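Sulfatase (Bacteroides fragilis CAG:558, PDB 6USS) probably hydrolyses aryl sulfate esters as a calcium-dependent member of the sulfatase family from a human gut bacterium, here with its catalytic residue replaced. Local coordinates at residues Thr66-Arg71 with Gly294-Leu299; His159-Gly164 with Lys241-Ala246. The protein carries 1 engineered substitution. One frame throughout, in Å; residues are numbered along the deposited sequence.

Overall arrangement
Both contacts belong to the sulfatase fold, in which helices pack against a large mixed beta sheet. From the N terminus, the chain passes the calcium ligands Asp-42 and Asp-43 beyond strand 35-41 and soon enters helix 67-74, the first half of contact 1. It then forms strand 159-164, which contact 2 joins to helix 231-247 after a loop of 76 residues. Only later does helix 283-308 return to 67-74 and close contact 1, a loop of 222 residues that encloses contact 2 entirely. The two centres lie 20 Å apart and the contacts do not touch; contact 1 ties helix to helix, contact 2 helix to sheet.

Contact 1 of 2, residues Thr66-Arg71 with Gly294-Leu299; sequences TPNMER and GMDKSL
Asp-296 OD2 is gripped by two donors of Asn-68. The backbone N of Asn-68 reaches OD2 at 2.9 Å on its syn lone pair, in a nearly straight bond (161°), while ND2 of the same residue comes from above the carboxylate plane, also 2.9 Å from OD2, in a more bent bond (137°). The other carboxylate oxygen, OD1, takes the backbone N of Met-69 at 2.9 Å, again through its syn lone pair. With CG anti to its own backbone N (chi1 -173°), Asp-296 carries its carboxylate toward helix 67-74. A weak bond from Asn-68 ND2 to the carbonyl O of Asp-296 adds a further tie. Thr-66, at the N-cap position, makes no capping bond: its OG1 turns to Thr-49, and its CB lies 3.2 Å from Asp-296 OD1. Beside the carboxylate, Met-69 CG meets Leu-299 CD2 at 3.8 Å and Met-69 SD approaches Met-295 CE; Phe-319 of strand 315-321 touches both methionines. The buried carboxylate would be stabilised by the N-terminal end of helix 67-74, whose first-turn N-H groups of Asn-68 and Met-69 donate to it, a helix-to-helix tie in the helical layer of the sulfatase fold.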
# COMPACT_ATOMS: atom_id res chain seq x y z
N THR A 66 31.17 -15.76 1.79
CA THR A 66 30.31 -14.64 2.14
C THR A 66 31.19 -13.51 2.66
O THR A 66 31.16 -13.17 3.86
CB THR A 66 29.25 -15.05 3.17
OG1 THR A 66 29.87 -15.59 4.35
CG2 THR A 66 28.31 -16.09 2.57
N PRO A 67 32.00 -12.91 1.79
CA PRO A 67 32.91 -11.85 2.28
C PRO A 67 32.18 -10.63 2.79
O PRO A 67 32.71 -9.93 3.66
CB PRO A 67 33.75 -11.52 1.04
CG PRO A 67 32.81 -11.82 -0.12
CD PRO A 67 32.04 -13.05 0.33
N ASN A 68 30.97 -10.35 2.27
CA ASN A 68 30.24 -9.16 2.71
C ASN A 68 29.60 -9.37 4.08
O ASN A 68 29.49 -8.42 4.86
CB ASN A 68 29.19 -8.77 1.67
CG ASN A 68 29.80 -8.30 0.36
OD1 ASN A 68 30.43 -7.24 0.29
ND2 ASN A 68 29.57 -9.06 -0.70
N MET A 69 29.16 -10.60 4.39
CA MET A 69 28.76 -10.94 5.76
C MET A 69 29.92 -10.75 6.74
O MET A 69 29.72 -10.27 7.86
CB MET A 69 28.25 -12.39 5.82
CG MET A 69 26.90 -12.64 5.18
SD MET A 69 26.34 -14.36 5.34
CE MET A 69 26.20 -14.57 7.12
N GLU A 70 31.15 -11.14 6.35
CA GLU A 70 32.30 -10.94 7.23
C GLU A 70 32.56 -9.46 7.45
O GLU A 70 32.80 -9.02 8.58
CB GLU A 70 33.53 -11.61 6.62
CG GLU A 70 33.48 -13.10 6.55
CD GLU A 70 34.68 -13.69 5.82
OE1 GLU A 70 35.77 -13.08 5.86
OE2 GLU A 70 34.53 -14.77 5.20
N ARG A 71 32.54 -8.68 6.36
CA ARG A 71 32.61 -7.23 6.43
C ARG A 71 31.57 -6.65 7.40
O ARG A 71 31.90 -5.86 8.29
CB ARG A 71 32.41 -6.67 5.01
CG ARG A 71 32.79 -5.23 4.79
CD ARG A 71 32.96 -4.91 3.30
NE ARG A 71 32.34 -3.63 2.95
CZ ARG A 71 31.29 -3.51 2.15
NH1 ARG A 71 30.77 -4.60 1.61
NH2 ARG A 71 30.77 -2.31 1.87
N GLY A 294 25.70 -15.45 -4.21
CA GLY A 294 24.89 -14.43 -4.85
C GLY A 294 24.01 -13.70 -3.85
O GLY A 294 23.76 -12.50 -4.00
N MET A 295 23.53 -14.41 -2.83
CA MET A 295 22.91 -13.74 -1.69
C MET A 295 23.88 -12.73 -1.09
O MET A 295 23.52 -11.57 -0.86
CB MET A 295 22.49 -14.77 -0.64
CG MET A 295 22.01 -14.15 0.67
SD MET A 295 23.35 -13.85 1.85
CE MET A 295 23.89 -15.51 2.21
N ASP A 296 25.12 -13.15 -0.84
CA ASP A 296 26.11 -12.28 -0.23
C ASP A 296 26.47 -11.10 -1.14
O ASP A 296 26.79 -10.01 -0.64
CB ASP A 296 27.35 -13.08 0.14
CG ASP A 296 28.36 -12.27 0.94
OD1 ASP A 296 28.22 -12.19 2.19
OD2 ASP A 296 29.30 -11.71 0.33
N LYS A 297 26.44 -11.30 -2.46
CA LYS A 297 26.68 -10.18 -3.37
C LYS A 297 25.59 -9.14 -3.23
O LYS A 297 25.87 -7.93 -3.28
CB LYS A 297 26.74 -10.68 -4.82
CG LYS A 297 26.87 -9.56 -5.85
CD LYS A 297 26.69 -10.11 -7.27
CE LYS A 297 26.88 -9.03 -8.34
NZ LYS A 297 25.92 -7.91 -8.24
N SER A 298 24.35 -9.59 -3.04
CA SER A 298 23.25 -8.66 -2.79
C SER A 298 23.51 -7.84 -1.52
O SER A 298 23.32 -6.61 -1.51
CB SER A 298 21.94 -9.44 -2.71
OG SER A 298 20.85 -8.62 -2.31
N LEU A 299 23.94 -8.50 -0.43
CA LEU A 299 24.23 -7.79 0.81
C LEU A 299 25.31 -6.74 0.58
O LEU A 299 25.18 -5.59 1.02
CB LEU A 299 24.67 -8.77 1.90
CG LEU A 299 25.07 -8.15 3.25
CD1 LEU A 299 23.85 -7.68 4.05
CD2 LEU A 299 25.89 -9.12 4.05

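Contact 2 of 2, residues His159-Gly164 with Lys241-Ala246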
# COMPACT_ATOMS: atom_id res chain seq x y z
N HIS A 159 9.03 5.28 5.67
CA HIS A 159 8.72 4.82 4.31
C HIS A 159 9.08 3.34 4.25
O HIS A 159 10.25 2.98 4.39
CB HIS A 159 9.49 5.64 3.27
CG HIS A 159 9.33 5.14 1.87
ND1 HIS A 159 8.10 5.09 1.23
CD2 HIS A 159 10.23 4.65 0.98
CE1 HIS A 159 8.27 4.61 0.01
NE2 HIS A 159 9.55 4.34 -0.17
N THR A 160 8.08 2.48 4.06
CA THR A 160 8.24 1.04 4.24
C THR A 160 8.31 0.34 2.89
O THR A 160 7.43 0.52 2.04
CB THR A 160 7.08 0.48 5.06
OG1 THR A 160 5.85 0.86 4.45
CG2 THR A 160 7.11 1.06 6.45
N ILE A 161 9.35 -0.48 2.70
CA ILE A 161 9.61 -1.16 1.44
C ILE A 161 9.72 -2.65 1.71
O ILE A 161 10.50 -3.06 2.57
CB ILE A 161 10.90 -0.66 0.77
CG1 ILE A 161 10.89 0.86 0.61
CG2 ILE A 161 11.13 -1.36 -0.55
CD1 ILE A 161 12.24 1.42 0.29
N HIS A 162 8.97 -3.45 0.94
CA HIS A 162 9.11 -4.90 0.91
C HIS A 162 9.69 -5.36 -0.42
O HIS A 162 9.20 -4.98 -1.50
CB HIS A 162 7.79 -5.64 1.13
CG HIS A 162 7.89 -7.09 0.81
ND1 HIS A 162 8.39 -8.02 1.70
CD2 HIS A 162 7.67 -7.76 -0.35
CE1 HIS A 162 8.41 -9.21 1.12
NE2 HIS A 162 7.98 -9.08 -0.12
N CYS A 163 10.68 -6.25 -0.35
CA CYS A 163 11.35 -6.74 -1.54
C CYS A 163 11.65 -8.22 -1.38
O CYS A 163 12.42 -8.61 -0.49
CB CYS A 163 12.64 -5.95 -1.78
SG CYS A 163 13.53 -6.50 -3.26
N GLY A 164 11.03 -9.04 -2.23
CA GLY A 164 11.26 -10.48 -2.19
C GLY A 164 10.14 -11.34 -1.62
O GLY A 164 8.96 -11.09 -1.88
N LYS A 241 16.71 0.74 -6.70
CA LYS A 241 15.88 1.85 -7.17
C LYS A 241 14.83 2.25 -6.15
O LYS A 241 14.46 3.42 -6.10
CB LYS A 241 15.19 1.54 -8.51
CG LYS A 241 16.05 0.88 -9.56
CD LYS A 241 15.16 0.18 -10.59
CE LYS A 241 15.92 -0.16 -11.88
NZ LYS A 241 15.04 -0.99 -12.78
N ALA A 242 14.33 1.31 -5.35
CA ALA A 242 13.39 1.72 -4.32
C ALA A 242 14.06 2.63 -3.30
O ALA A 242 13.42 3.53 -2.74
CB ALA A 242 12.78 0.51 -3.63
N LEU A 243 15.37 2.42 -3.08
CA LEU A 243 16.15 3.22 -2.15
C LEU A 243 16.50 4.59 -2.73
O LEU A 243 16.47 5.60 -2.01
CB LEU A 243 17.42 2.47 -1.77
CG LEU A 243 17.28 1.32 -0.77
CD1 LEU A 243 18.64 0.69 -0.47
CD2 LEU A 243 16.65 1.82 0.52
N ASN A 244 16.84 4.65 -4.02
CA ASN A 244 17.02 5.95 -4.65
C ASN A 244 15.73 6.77 -4.57
O ASN A 244 15.77 7.94 -4.18
CB ASN A 244 17.50 5.76 -6.09
CG ASN A 244 18.95 5.28 -6.15
OD1 ASN A 244 19.79 5.69 -5.34
ND2 ASN A 244 19.25 4.40 -7.10
N HIS A 245 14.59 6.16 -4.87
CA HIS A 245 13.31 6.85 -4.71
C HIS A 245 13.11 7.30 -3.27
O HIS A 245 12.62 8.41 -3.02
CB HIS A 245 12.17 5.94 -5.17
CG HIS A 245 10.99 6.66 -5.74
ND1 HIS A 245 10.23 6.16 -6.78
CD2 HIS A 245 10.42 7.85 -5.41
CE1 HIS A 245 9.26 7.01 -7.07
NE2 HIS A 245 9.35 8.05 -6.25
N ALA A 246 13.50 6.46 -2.30
CA ALA A 246 13.33 6.81 -0.89
C ALA A 246 14.17 8.03 -0.49
O ALA A 246 13.80 8.76 0.43
CB ALA A 246 13.68 5.62 0.00
O HOH W 1 10.77 3.50 -2.44
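Ala-246 CB lies 3.7 Å from CD2 of His-159, approaching the imidazole obliquely. Two residues along the strand, Ile-161 points toward the same helix: CG2 is 4.0 Å from Ala-242 CB, and CD1 lies 3.9 Å from Ala-242 O and 4.4 Å from both Leu-243 CD2 and Ala-246 CB. With CG2 anti to the backbone N and CG1 beside it (chi1 -54°), both branches of Ile-161 face the helix. A water joins two polar groups, 2.7 Å from His-159 NE2, at the edge of the ring and in its plane, and 2.7 Å from the carbonyl O of Ala-242, to which it donates. Further out, Glu-184 is hydrogen-bonded to His-159 ND1, and the ring of Tyr-249 meets the imidazole edge to face, so Glu-184, Tyr-249 and the water all contact it. Strands 185-187 and 253-258 flank 159-164 in parallel pairing, and the 241-246 segment of helix 231-247 runs nearly antiparallel to it (173° between segment axes), consistent with the alpha/beta layering of the fold. Ala-242 O thus accepts both the helical N-H of Ala-246 and the water's proton; the histidine reaches the helix backbone through that water, while the remaining grip is apolar and nondirectional.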